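Local coordinates for DUF72 domain-containing protein (Thermotoga maritima, PDB 1VPQ), which is of unknown function but has a TIM-barrel fold of the DUF72 family and, in this crystal, holds a sulfate ion among charged side chains, at residues G28-E33 with A46-R51; F202-R207 with E234-L239; S67-L72 with E112-E117; T123-P128 with E142-S147. All coordinates share one frame; numbering follows the deposited sequence.

Interaction 1. Residues G28-E33 with A46-R51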
loop_
_atom_site.group_PDB
_atom_site.type_symbol
_atom_site.label_atom_id
_atom_site.label_comp_id
_atom_site.label_asym_id
_atom_site.label_seq_id
_atom_site.Cartn_x
_atom_site.Cartn_y
_atom_site.Cartn_z
ATOM N N GLY A 28 17.094 -13.444 10.177
ATOM C CA GLY A 28 18.537 -13.231 10.008
ATOM C C GLY A 28 18.866 -11.954 9.247
ATOM O O GLY A 28 19.986 -11.787 8.738
ATOM N N VAL A 29 17.875 -11.066 9.165
ATOM C CA VAL A 29 18.015 -9.764 8.538
ATOM C C VAL A 29 17.443 -8.761 9.533
ATOM O O VAL A 29 18.206 -8.130 10.253
ATOM C CB VAL A 29 17.314 -9.711 7.153
ATOM C CG1 VAL A 29 17.427 -8.319 6.527
ATOM C CG2 VAL A 29 17.909 -10.755 6.217
ATOM N N VAL A 30 16.119 -8.645 9.607
ATOM C CA VAL A 30 15.476 -7.795 10.627
ATOM C C VAL A 30 14.771 -8.588 11.716
ATOM O O VAL A 30 14.486 -8.048 12.784
ATOM C CB VAL A 30 14.479 -6.768 10.035
ATOM C CG1 VAL A 30 15.226 -5.716 9.223
ATOM C CG2 VAL A 30 13.394 -7.447 9.201
ATOM N N TYR A 31 14.466 -9.851 11.442
ATOM C CA TYR A 31 13.960 -10.758 12.467
ATOM C C TYR A 31 15.104 -11.640 12.976
ATOM O O TYR A 31 15.979 -12.043 12.194
ATOM C CB TYR A 31 12.826 -11.650 11.931
ATOM C CG TYR A 31 11.530 -10.944 11.580
ATOM C CD1 TYR A 31 11.108 -9.802 12.265
ATOM C CD2 TYR A 31 10.701 -11.449 10.584
ATOM C CE1 TYR A 31 9.919 -9.169 11.946
ATOM C CE2 TYR A 31 9.500 -10.822 10.257
ATOM C CZ TYR A 31 9.113 -9.680 10.943
ATOM O OH TYR A 31 7.927 -9.052 10.624
ATOM N N PRO A 32 15.094 -11.966 14.287
ATOM C CA PRO A 32 16.108 -12.880 14.781
ATOM C C PRO A 32 16.004 -14.218 14.064
ATOM O O PRO A 32 14.906 -14.641 13.700
ATOM C CB PRO A 32 15.760 -13.031 16.262
ATOM C CG PRO A 32 14.921 -11.855 16.588
ATOM C CD PRO A 32 14.171 -11.545 15.356
ATOM N N GLU A 33 17.147 -14.861 13.857
ATOM C CA GLU A 33 17.212 -16.160 13.187
ATOM C C GLU A 33 16.135 -17.131 13.669
ATOM O O GLU A 33 15.468 -17.783 12.867
ATOM C CB GLU A 33 18.585 -16.786 13.419
ATOM C CG GLU A 33 19.686 -16.202 12.562
ATOM C CD GLU A 33 19.769 -16.854 11.198
ATOM O OE1 GLU A 33 19.980 -18.086 11.130
ATOM O OE2 GLU A 33 19.640 -16.138 10.190
ATOM N N ALA A 46 5.995 -4.371 18.376
ATOM C CA ALA A 46 6.552 -4.176 19.727
ATOM C C ALA A 46 8.030 -3.792 19.725
ATOM O O ALA A 46 8.458 -2.979 20.540
ATOM C CB ALA A 46 6.339 -5.408 20.576
ATOM N N VAL A 47 8.795 -4.379 18.808
ATOM C CA VAL A 47 10.249 -4.194 18.749
ATOM C C VAL A 47 10.657 -3.261 17.599
ATOM O O VAL A 47 11.224 -2.202 17.841
ATOM C CB VAL A 47 10.985 -5.552 18.632
ATOM C CG1 VAL A 47 12.498 -5.367 18.748
ATOM C CG2 VAL A 47 10.482 -6.527 19.700
ATOM N N LEU A 48 10.362 -3.637 16.357
ATOM C CA LEU A 48 10.686 -2.780 15.207
ATOM C C LEU A 48 9.914 -1.457 15.233
ATOM O O LEU A 48 10.319 -0.487 14.591
ATOM C CB LEU A 48 10.444 -3.510 13.882
ATOM C CG LEU A 48 11.177 -4.837 13.658
ATOM C CD1 LEU A 48 10.861 -5.380 12.277
ATOM C CD2 LEU A 48 12.670 -4.670 13.817
ATOM N N GLY A 49 8.802 -1.417 15.962
ATOM C CA GLY A 49 8.139 -0.145 16.304
ATOM C C GLY A 49 7.232 0.440 15.236
ATOM O O GLY A 49 6.809 1.593 15.334
ATOM N N PHE A 50 6.925 -0.355 14.217
ATOM C CA PHE A 50 5.983 0.052 13.178
ATOM C C PHE A 50 4.552 0.039 13.708
ATOM O O PHE A 50 4.119 -0.953 14.294
ATOM C CB PHE A 50 6.078 -0.884 11.977
ATOM C CG PHE A 50 7.409 -0.862 11.294
ATOM C CD1 PHE A 50 7.926 0.324 10.803
ATOM C CD2 PHE A 50 8.128 -2.035 11.112
ATOM C CE1 PHE A 50 9.145 0.351 10.172
ATOM C CE2 PHE A 50 9.353 -2.022 10.483
ATOM C CZ PHE A 50 9.866 -0.828 10.010
ATOM N N ARG A 51 3.822 1.131 13.473
ATOM C CA ARG A 51 2.454 1.299 13.972
ATOM C C ARG A 51 1.393 1.005 12.902
ATOM O O ARG A 51 0.207 1.215 13.118
ATOM C CB ARG A 51 2.283 2.729 14.479
ATOM C CG ARG A 51 3.250 3.105 15.612
ATOM C CD ARG A 51 2.565 3.084 16.967
ATOM N NE ARG A 51 1.442 4.022 16.992
ATOM C CZ ARG A 51 1.548 5.342 17.127
ATOM N NH1 ARG A 51 2.742 5.928 17.262
ATOM N NH2 ARG A 51 0.442 6.082 17.128
#
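L48 reaches across to the loop 28-33 and meets V30 and Y31 with its two methyl groups. CD1 of L48 lies against the tyrosine ring, 3.9 Å from Y31 CE1, and the two side chains run at about a right angle to each other. The same methyl stands 4.5 Å from V30 CB. CD2 of L48 turns to the backbone instead and rests 4.0 Å from V30 O, a plain van der Waals contact. Both Y31 and L48 place CG beside the backbone N and anti to the carbonyl carbon; with chi1 of -67° the tyrosine ring swings from its own loop toward the leucine.

A second shell fixes these groups. Within 28-33, G28 N hydrogen-bonds Y31 O at 2.7 Å. At the far end of the ring, Y31 OH is hydrogen-bonded to F21 O, while the ring stacks on F40 and meets W26. On the other segment, helix 40-46 has just ended and G49 takes a positive phi of 82°. L48 O lies over the centre of the F50 ring, 4.3 Å above its plane, and receives a weak hydrogen bond from K266 NZ. V30 in turn packs on A259 of helix 257-270, and L48 on Y43.

The two loops flank helix 40-46 between strands 13-18 and 52-55 of the TIM barrel. Chemically their contact is apolar and small, with 105 Å² buried in all. It joins them by shape alone, and the directional bonds that hold Y31 come from its hydroxyl and backbone.

Interaction 2. Residues F202-R207 with E234-L239. With SO4 (sulfate ion), chain B.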
loop_
_atom_site.group_PDB
_atom_site.type_symbol
_atom_site.label_atom_id
_atom_site.label_comp_id
_atom_site.label_asym_id
_atom_site.label_seq_id
_atom_site.Cartn_x
_atom_site.Cartn_y
_atom_site.Cartn_z
ATOM N N PHE A 202 1.783 6.886 0.386
ATOM C CA PHE A 202 2.990 6.650 -0.414
ATOM C C PHE A 202 3.282 5.176 -0.499
ATOM O O PHE A 202 3.194 4.479 0.507
ATOM C CB PHE A 202 4.212 7.322 0.205
ATOM C CG PHE A 202 4.124 8.805 0.244
ATOM C CD1 PHE A 202 3.301 9.439 1.171
ATOM C CD2 PHE A 202 4.866 9.577 -0.636
ATOM C CE1 PHE A 202 3.215 10.829 1.214
ATOM C CE2 PHE A 202 4.784 10.962 -0.599
ATOM C CZ PHE A 202 3.954 11.589 0.332
ATOM N N ARG A 203 3.668 4.714 -1.686
ATOM C CA ARG A 203 4.150 3.347 -1.848
ATOM C C ARG A 203 5.485 3.323 -2.592
ATOM O O ARG A 203 5.588 3.863 -3.679
ATOM C CB ARG A 203 3.111 2.492 -2.566
ATOM C CG ARG A 203 1.815 2.315 -1.774
ATOM C CD ARG A 203 0.953 1.231 -2.387
ATOM N NE ARG A 203 1.393 -0.115 -2.023
ATOM C CZ ARG A 203 1.402 -1.171 -2.838
ATOM N NH1 ARG A 203 1.050 -1.062 -4.107
ATOM N NH2 ARG A 203 1.805 -2.348 -2.382
ATOM N N PHE A 204 6.497 2.699 -1.984
ATOM C CA PHE A 204 7.837 2.610 -2.563
ATOM C C PHE A 204 8.166 1.166 -2.915
ATOM O O PHE A 204 8.265 0.314 -2.038
ATOM C CB PHE A 204 8.885 3.158 -1.587
ATOM C CG PHE A 204 8.583 4.553 -1.073
ATOM C CD1 PHE A 204 8.147 5.558 -1.928
ATOM C CD2 PHE A 204 8.766 4.862 0.265
ATOM C CE1 PHE A 204 7.879 6.841 -1.447
ATOM C CE2 PHE A 204 8.504 6.147 0.754
ATOM C CZ PHE A 204 8.060 7.130 -0.104
ATOM N N HIS A 205 8.335 0.905 -4.208
ATOM C CA HIS A 205 8.563 -0.455 -4.725
ATOM C C HIS A 205 10.021 -0.740 -5.045
ATOM O O HIS A 205 10.352 -1.834 -5.523
ATOM C CB HIS A 205 7.756 -0.671 -6.012
ATOM C CG HIS A 205 6.292 -0.404 -5.863
ATOM N ND1 HIS A 205 5.492 -1.127 -5.009
ATOM C CD2 HIS A 205 5.483 0.490 -6.473
ATOM C CE1 HIS A 205 4.254 -0.678 -5.088
ATOM N NE2 HIS A 205 4.221 0.306 -5.969
ATOM N N GLY A 206 10.880 0.247 -4.810
ATOM C CA GLY A 206 12.253 0.213 -5.301
ATOM C C GLY A 206 12.319 0.548 -6.782
ATOM O O GLY A 206 11.307 0.846 -7.406
ATOM N N ARG A 207 13.519 0.474 -7.343
ATOM C CA ARG A 207 13.781 0.947 -8.698
ATOM C C ARG A 207 14.598 -0.041 -9.502
ATOM O O ARG A 207 15.444 0.347 -10.308
ATOM C CB ARG A 207 14.533 2.271 -8.652
ATOM C CG ARG A 207 13.833 3.330 -7.871
ATOM C CD ARG A 207 14.711 4.525 -7.779
ATOM N NE ARG A 207 14.018 5.625 -7.149
ATOM C CZ ARG A 207 14.564 6.808 -6.903
ATOM N NH1 ARG A 207 15.832 7.056 -7.236
ATOM N NH2 ARG A 207 13.837 7.746 -6.317
ATOM N N GLU A 234 11.709 14.347 2.520
ATOM C CA GLU A 234 11.366 15.773 2.536
ATOM C C GLU A 234 10.010 16.041 1.861
ATOM O O GLU A 234 9.261 16.919 2.292
ATOM C CB GLU A 234 12.483 16.610 1.902
ATOM N N ASP A 235 9.696 15.267 0.822
ATOM C CA ASP A 235 8.388 15.333 0.169
ATOM C C ASP A 235 7.272 14.831 1.081
ATOM O O ASP A 235 6.226 15.470 1.182
ATOM C CB ASP A 235 8.384 14.524 -1.129
ATOM C CG ASP A 235 9.164 15.193 -2.251
ATOM O OD1 ASP A 235 9.365 16.422 -2.200
ATOM O OD2 ASP A 235 9.568 14.487 -3.198
ATOM N N VAL A 236 7.497 13.693 1.742
ATOM C CA VAL A 236 6.530 13.144 2.708
ATOM C C VAL A 236 6.179 14.130 3.840
ATOM O O VAL A 236 5.015 14.234 4.234
ATOM C CB VAL A 236 7.020 11.797 3.317
ATOM C CG1 VAL A 236 6.164 11.395 4.520
ATOM C CG2 VAL A 236 6.992 10.696 2.271
ATOM N N VAL A 237 7.175 14.836 4.376
ATOM C CA VAL A 237 6.902 15.796 5.450
ATOM C C VAL A 237 6.199 17.034 4.896
ATOM O O VAL A 237 5.345 17.616 5.565
ATOM C CB VAL A 237 8.168 16.209 6.276
ATOM C CG1 VAL A 237 8.877 14.985 6.823
ATOM C CG2 VAL A 237 9.129 17.078 5.465
ATOM N N GLU A 238 6.562 17.423 3.675
ATOM C CA GLU A 238 5.957 18.591 3.031
ATOM C C GLU A 238 4.466 18.357 2.792
ATOM O O GLU A 238 3.645 19.227 3.078
ATOM C CB GLU A 238 6.659 18.914 1.707
ATOM N N LEU A 239 4.123 17.180 2.275
ATOM C CA LEU A 239 2.722 16.808 2.071
ATOM C C LEU A 239 1.970 16.612 3.396
ATOM O O LEU A 239 0.839 17.088 3.548
ATOM C CB LEU A 239 2.600 15.542 1.208
ATOM C CG LEU A 239 2.596 15.701 -0.321
ATOM C CD1 LEU A 239 3.950 16.166 -0.823
ATOM C CD2 LEU A 239 2.195 14.399 -1.017
HETATM S S SO4 B . 2.375 -4.017 -5.980
HETATM O O1 SO4 B . 1.920 -2.747 -6.540
HETATM O O2 SO4 B . 1.969 -5.124 -6.838
HETATM O O3 SO4 B . 3.827 -3.979 -5.892
HETATM O O4 SO4 B . 1.766 -4.211 -4.668
#
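F202 and V236 are each carried to their contact by the first torsion. In F202, CG is anti to the carbonyl carbon (chi1 -64°), sending the ring out of strand 199-204 toward helix 226-240. In V236, chi1 of 168° sets CG1 anti to the backbone N and leaves CG2 to cover the phenylalanine. V236 CG2 sits over the ring, 3.6 Å from the centroid of F202 and only 10° off the normal, a nearly centred CH-pi contact. L239 CD2 comes in obliquely, 3.6 Å from F202 CZ, and V236 CG2 also touches the edge of the F204 ring, 4.4 Å from F204 CZ. Strand 202-204 and helix 234-239 run almost antiparallel, as expected for a helix packed on the outside of a parallel barrel strand. Were F202 replaced by alanine, V236 CG2 would probably face a gap and L239 CD2 lose its aromatic partner.

R203 points to the other side of the strand, into the barrel, where its guanidinium binds the sulfate and meets O4 at its edge. R203 NH2 bonds sulfate O4 at 2.9 Å. R203 NH1 bonds sulfate O1 at 3.1 Å and, at a longer distance, O4. H205 CE1 covers one face of the R203 guanidinium, 3.4 Å above its plane. E155 and E54 form salt bridges with R203, while K84, R157 and Y220 also hydrogen-bond the ion.

The strand thus has an oily side for the helix and a charged one for the interior. The sulfate is probably from the crystallisation liquor, yet the basic groups and the tyrosine hydroxyl round it are consistent with a place for an anion, near where TIM barrels usually keep their active sites.

Interaction 3. Residues S67-L72 with E112-E117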
loop_
_atom_site.group_PDB
_atom_site.type_symbol
_atom_site.label_atom_id
_atom_site.label_comp_id
_atom_site.label_asym_id
_atom_site.label_seq_id
_atom_site.Cartn_x
_atom_site.Cartn_y
_atom_site.Cartn_z
ATOM N N SER A 67 -6.676 -16.103 10.881
ATOM C CA SER A 67 -5.529 -16.041 11.793
ATOM C C SER A 67 -5.106 -14.617 12.118
ATOM O O SER A 67 -4.509 -14.377 13.162
ATOM C CB SER A 67 -4.333 -16.807 11.222
ATOM O OG SER A 67 -4.596 -18.204 11.199
ATOM N N PHE A 68 -5.407 -13.678 11.228
ATOM C CA PHE A 68 -5.148 -12.264 11.496
ATOM C C PHE A 68 -6.145 -11.689 12.507
ATOM O O PHE A 68 -5.751 -11.013 13.454
ATOM C CB PHE A 68 -5.193 -11.446 10.208
ATOM C CG PHE A 68 -4.806 -10.007 10.404
ATOM C CD1 PHE A 68 -3.477 -9.659 10.620
ATOM C CD2 PHE A 68 -5.768 -9.003 10.394
ATOM C CE1 PHE A 68 -3.108 -8.333 10.813
ATOM C CE2 PHE A 68 -5.411 -7.670 10.581
ATOM C CZ PHE A 68 -4.078 -7.333 10.793
ATOM N N VAL A 69 -7.427 -11.969 12.298
ATOM C CA VAL A 69 -8.500 -11.451 13.153
ATOM C C VAL A 69 -8.427 -12.001 14.599
ATOM O O VAL A 69 -8.757 -11.292 15.557
ATOM C CB VAL A 69 -9.891 -11.722 12.512
ATOM C CG1 VAL A 69 -11.025 -11.339 13.448
ATOM C CG2 VAL A 69 -10.025 -10.944 11.216
ATOM N N GLN A 70 -7.992 -13.249 14.754
ATOM C CA GLN A 70 -7.756 -13.829 16.085
ATOM C C GLN A 70 -6.514 -13.218 16.746
ATOM O O GLN A 70 -6.510 -12.918 17.939
ATOM C CB GLN A 70 -7.592 -15.346 15.982
ATOM C CG GLN A 70 -8.841 -16.078 15.498
ATOM C CD GLN A 70 -8.580 -17.539 15.162
ATOM O OE1 GLN A 70 -7.481 -18.057 15.379
ATOM N NE2 GLN A 70 -9.594 -18.211 14.627
ATOM N N MET A 71 -5.468 -13.035 15.947
ATOM C CA MET A 71 -4.196 -12.458 16.399
ATOM C C MET A 71 -4.320 -10.954 16.696
ATOM O O MET A 71 -3.470 -10.370 17.369
ATOM C CB MET A 71 -3.140 -12.704 15.318
ATOM C CG MET A 71 -1.682 -12.576 15.740
ATOM S SD MET A 71 -0.555 -13.400 14.558
ATOM C CE MET A 71 -1.124 -12.753 12.980
ATOM N N LEU A 72 -5.388 -10.345 16.184
ATOM C CA LEU A 72 -5.669 -8.914 16.357
ATOM C C LEU A 72 -6.156 -8.599 17.774
ATOM O O LEU A 72 -5.885 -7.523 18.311
ATOM C CB LEU A 72 -6.730 -8.471 15.343
ATOM C CG LEU A 72 -6.655 -7.052 14.790
ATOM C CD1 LEU A 72 -5.328 -6.793 14.081
ATOM C CD2 LEU A 72 -7.821 -6.852 13.843
ATOM N N GLU A 112 -15.740 -5.238 7.577
ATOM C CA GLU A 112 -16.651 -4.408 8.396
ATOM C C GLU A 112 -16.267 -4.391 9.884
ATOM O O GLU A 112 -16.278 -3.323 10.503
ATOM C CB GLU A 112 -18.111 -4.859 8.230
ATOM C CG GLU A 112 -19.142 -4.007 8.991
ATOM C CD GLU A 112 -19.155 -2.535 8.575
ATOM O OE1 GLU A 112 -18.810 -2.224 7.414
ATOM O OE2 GLU A 112 -19.522 -1.685 9.418
ATOM N N PRO A 113 -15.939 -5.569 10.464
ATOM C CA PRO A 113 -15.375 -5.640 11.811
ATOM C C PRO A 113 -14.374 -4.534 12.134
ATOM O O PRO A 113 -14.556 -3.765 13.082
ATOM C CB PRO A 113 -14.626 -6.998 11.805
ATOM C CG PRO A 113 -14.872 -7.616 10.458
ATOM C CD PRO A 113 -16.083 -6.927 9.913
ATOM N N LEU A 114 -13.336 -4.454 11.316
ATOM C CA LEU A 114 -12.125 -3.746 11.690
ATOM C C LEU A 114 -12.217 -2.255 11.431
ATOM O O LEU A 114 -11.479 -1.479 12.029
ATOM C CB LEU A 114 -10.928 -4.390 10.992
ATOM C CG LEU A 114 -10.906 -5.905 11.276
ATOM C CD1 LEU A 114 -9.718 -6.606 10.652
ATOM C CD2 LEU A 114 -10.939 -6.185 12.783
ATOM N N ILE A 115 -13.137 -1.855 10.565
ATOM C CA ILE A 115 -13.475 -0.449 10.415
ATOM C C ILE A 115 -14.209 0.009 11.678
ATOM O O ILE A 115 -13.893 1.063 12.229
ATOM C CB ILE A 115 -14.329 -0.187 9.149
ATOM C CG1 ILE A 115 -13.538 -0.572 7.896
ATOM C CG2 ILE A 115 -14.739 1.287 9.061
ATOM C CD1 ILE A 115 -14.314 -0.475 6.603
ATOM N N GLU A 116 -15.164 -0.798 12.144
ATOM C CA GLU A 116 -15.911 -0.497 13.375
ATOM C C GLU A 116 -14.996 -0.429 14.604
ATOM O O GLU A 116 -15.237 0.355 15.526
ATOM C CB GLU A 116 -17.008 -1.542 13.618
ATOM C CG GLU A 116 -18.105 -1.575 12.557
ATOM C CD GLU A 116 -19.041 -0.374 12.631
ATOM O OE1 GLU A 116 -19.797 -0.251 13.634
ATOM O OE2 GLU A 116 -19.021 0.438 11.674
ATOM N N GLU A 117 -13.948 -1.251 14.601
ATOM C CA GLU A 117 -12.946 -1.258 15.671
ATOM C C GLU A 117 -11.831 -0.246 15.431
ATOM O O GLU A 117 -10.876 -0.183 16.196
ATOM C CB GLU A 117 -12.360 -2.659 15.834
ATOM C CG GLU A 117 -13.394 -3.656 16.309
ATOM C CD GLU A 117 -12.900 -5.074 16.351
ATOM O OE1 GLU A 117 -11.699 -5.308 16.104
ATOM O OE2 GLU A 117 -13.729 -5.961 16.639
#
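L72 and L114 reach toward each other tip to tip and carry the apolar packing between helices 65-72 and 101-116. L72 CD2 stands 3.4 Å from L114 CD2, tighter than ordinary van der Waals contact, and 3.7 Å from L114 CD1. The first torsion of L72, -147°, is well off a staggered value, and the short approach is doubtful; it may reflect how the leucine was modelled. L114 CD1 also lies 4.4 Å from V69 CG2 and approaches the edge of the F68 ring, 4.4 Å from F68 CE2, so one leucine is received by three residues of the neighbouring helix. Both helices lie on the outside of the TIM-barrel fold; the axes of the segments 67-72 and 112-116 approach to 12.2 Å, at 26°. Of aromatic contacts, F68 makes an edge-to-face one with F81 and meets F57. Of backbone bonds, P113 has no N-H to give, L114 N also makes no bond to the turn before, and helix 101-116 is kinked there; E116 N bonds to E112 O at 3.2 Å. L114, at the kink, shares a backbone hydrogen bond with L120, where the next strand begins.

Interaction 4. Residues T123-P128 with E142-S147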
loop_
_atom_site.group_PDB
_atom_site.type_symbol
_atom_site.label_atom_id
_atom_site.label_comp_id
_atom_site.label_asym_id
_atom_site.label_seq_id
_atom_site.Cartn_x
_atom_site.Cartn_y
_atom_site.Cartn_z
ATOM N N THR A 123 -8.372 1.654 2.351
ATOM C CA THR A 123 -8.419 0.533 1.407
ATOM C C THR A 123 -7.700 0.926 0.121
ATOM O O THR A 123 -7.875 2.028 -0.383
ATOM C CB THR A 123 -9.867 0.083 1.123
ATOM O OG1 THR A 123 -10.435 -0.432 2.330
ATOM C CG2 THR A 123 -9.917 -1.017 0.061
ATOM N N LEU A 124 -6.879 0.016 -0.395
ATOM C CA LEU A 124 -6.029 0.299 -1.549
ATOM C C LEU A 124 -6.494 -0.460 -2.778
ATOM O O LEU A 124 -6.627 -1.693 -2.748
ATOM C CB LEU A 124 -4.578 -0.076 -1.250
ATOM C CG LEU A 124 -3.569 0.083 -2.393
ATOM C CD1 LEU A 124 -3.323 1.555 -2.730
ATOM C CD2 LEU A 124 -2.262 -0.610 -2.057
ATOM N N ALA A 125 -6.721 0.282 -3.859
ATOM C CA ALA A 125 -6.969 -0.308 -5.166
ATOM C C ALA A 125 -5.779 -0.015 -6.060
ATOM O O ALA A 125 -5.629 1.106 -6.559
ATOM C CB ALA A 125 -8.256 0.256 -5.770
ATOM N N GLN A 126 -4.926 -1.023 -6.242
ATOM C CA GLN A 126 -3.722 -0.896 -7.072
ATOM C C GLN A 126 -3.917 -1.630 -8.396
ATOM O O GLN A 126 -4.132 -2.837 -8.422
ATOM C CB GLN A 126 -2.484 -1.413 -6.320
ATOM C CG GLN A 126 -1.215 -1.598 -7.162
ATOM C CD GLN A 126 -1.055 -3.019 -7.698
ATOM O OE1 GLN A 126 -1.047 -3.983 -6.929
ATOM N NE2 GLN A 126 -0.924 -3.154 -9.021
ATOM N N PHE A 127 -3.808 -0.880 -9.489
ATOM C CA PHE A 127 -4.109 -1.380 -10.821
ATOM C C PHE A 127 -2.854 -1.746 -11.590
ATOM O O PHE A 127 -1.828 -1.091 -11.445
ATOM C CB PHE A 127 -4.905 -0.325 -11.576
ATOM C CG PHE A 127 -6.289 -0.146 -11.044
ATOM C CD1 PHE A 127 -6.531 0.716 -9.988
ATOM C CD2 PHE A 127 -7.349 -0.871 -11.580
ATOM C CE1 PHE A 127 -7.804 0.865 -9.479
ATOM C CE2 PHE A 127 -8.623 -0.726 -11.082
ATOM C CZ PHE A 127 -8.858 0.142 -10.033
ATOM N N PRO A 128 -2.929 -2.799 -12.421
ATOM C CA PRO A 128 -1.744 -3.259 -13.131
ATOM C C PRO A 128 -1.358 -2.367 -14.318
ATOM O O PRO A 128 -2.043 -1.370 -14.625
ATOM C CB PRO A 128 -2.139 -4.665 -13.596
ATOM C CG PRO A 128 -3.616 -4.608 -13.744
ATOM C CD PRO A 128 -4.121 -3.600 -12.751
ATOM N N GLU A 142 -15.494 5.161 -11.382
ATOM C CA GLU A 142 -16.755 5.669 -10.826
ATOM C C GLU A 142 -17.627 4.534 -10.253
ATOM O O GLU A 142 -18.285 4.717 -9.231
ATOM C CB GLU A 142 -17.523 6.472 -11.883
ATOM C CG GLU A 142 -18.980 6.778 -11.552
ATOM C CD GLU A 142 -19.154 7.618 -10.306
ATOM O OE1 GLU A 142 -18.144 7.990 -9.681
ATOM O OE2 GLU A 142 -20.310 7.918 -9.953
ATOM N N LYS A 143 -17.622 3.370 -10.899
ATOM C CA LYS A 143 -18.385 2.223 -10.396
ATOM C C LYS A 143 -17.808 1.712 -9.077
ATOM O O LYS A 143 -18.550 1.368 -8.152
ATOM C CB LYS A 143 -18.467 1.109 -11.446
ATOM C CG LYS A 143 -19.283 1.517 -12.679
ATOM C CD LYS A 143 -19.250 0.457 -13.764
ATOM C CE LYS A 143 -20.187 0.801 -14.917
ATOM N NZ LYS A 143 -20.311 -0.340 -15.886
ATOM N N LEU A 144 -16.482 1.700 -8.996
ATOM C CA LEU A 144 -15.764 1.338 -7.768
ATOM C C LEU A 144 -16.045 2.295 -6.608
ATOM O O LEU A 144 -16.267 1.871 -5.477
ATOM C CB LEU A 144 -14.260 1.306 -8.028
ATOM C CG LEU A 144 -13.367 1.050 -6.812
ATOM C CD1 LEU A 144 -13.713 -0.281 -6.146
ATOM C CD2 LEU A 144 -11.923 1.070 -7.244
ATOM N N ARG A 145 -16.005 3.587 -6.894
ATOM C CA ARG A 145 -16.274 4.596 -5.887
ATOM C C ARG A 145 -17.664 4.381 -5.268
ATOM O O ARG A 145 -17.805 4.276 -4.047
ATOM C CB ARG A 145 -16.159 5.996 -6.506
ATOM C CG ARG A 145 -16.700 7.129 -5.633
ATOM C CD ARG A 145 -15.743 7.485 -4.518
ATOM N NE ARG A 145 -15.799 6.578 -3.380
ATOM C CZ ARG A 145 -14.983 6.646 -2.332
ATOM N NH1 ARG A 145 -14.039 7.583 -2.269
ATOM N NH2 ARG A 145 -15.105 5.780 -1.339
ATOM N N GLU A 146 -18.685 4.295 -6.108
ATOM C CA GLU A 146 -20.045 4.084 -5.604
ATOM C C GLU A 146 -20.325 2.692 -4.986
ATOM O O GLU A 146 -21.294 2.543 -4.246
ATOM C CB GLU A 146 -21.083 4.461 -6.667
ATOM C CG GLU A 146 -21.063 3.655 -7.957
ATOM C CD GLU A 146 -21.832 4.350 -9.088
ATOM O OE1 GLU A 146 -21.830 5.599 -9.146
ATOM O OE2 GLU A 146 -22.444 3.647 -9.919
ATOM N N SER A 147 -19.469 1.701 -5.247
ATOM C CA SER A 147 -19.588 0.385 -4.607
ATOM C C SER A 147 -19.041 0.338 -3.177
ATOM O O SER A 147 -19.364 -0.577 -2.422
ATOM C CB SER A 147 -18.868 -0.685 -5.436
ATOM O OG SER A 147 -17.467 -0.649 -5.245
#
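A125 and L144 stand opposite each other with their CA atoms 9.3 Å apart, the nearest backbone approach of the two segments. A125 lies in the extended strand 123-126, while L144 belongs to the last turns of helix 135-147, and both point their CB at the other segment. L144 has CG anti to the backbone N (chi1 175°), and this extends the leucine from the helix toward the sheet. CD2 of L144 does all the touching: it lies 4.0 Å from A125 CB and 4.2 Å from F127 CZ, meeting the phenylalanine at the ring edge. The small alanine lets the methyl come close to the strand, and the F127 ring stands next to it. Near the end of the helix, S147 OG donates a 2.8 Å hydrogen bond back to L144 O, so this carbonyl is gripped by a side chain, with the hydroxyl tilted 26° from the carbonyl plane. On the strand, Q126 makes a weak bond of 3.3 Å from NE2 to F127 O, while its OE1 accepts from K84.

The contact lies within the beta-alpha-beta unit of strand 120-126, helix 135-147 and strand 152-155. A125 and F127 also lean on V154 of strand 152-155, and F127 stacks on F131. L144 also meets M104 of helix 101-116 and V89 of helix 87-91, so it packs between strand 120-126 and these helices.

In the fold
Along the chain the contacts come in the order 1, 3, 4, 2, and all belong to one TIM-barrel domain built on a parallel sheet of eight strands. Interaction 1 joins loops around helix 40-46, interaction 3 packs helices 65-72 and 101-116, and interactions 4 and 2 set helices 135-147 and 226-240 against strands 120-126 and 199-204. Interactions 3 and 4 follow through helix 101-116 and strand 120-126, with nearest atoms about 6 Å apart. Interactions 1 and 4 are the farthest separated, their centres about 32 Å apart on opposite sides of the chain's centre. Interactions 2 and 4 touch: R203 packs on L124 and Q126, so the two contacts meet through residues of the same sheet.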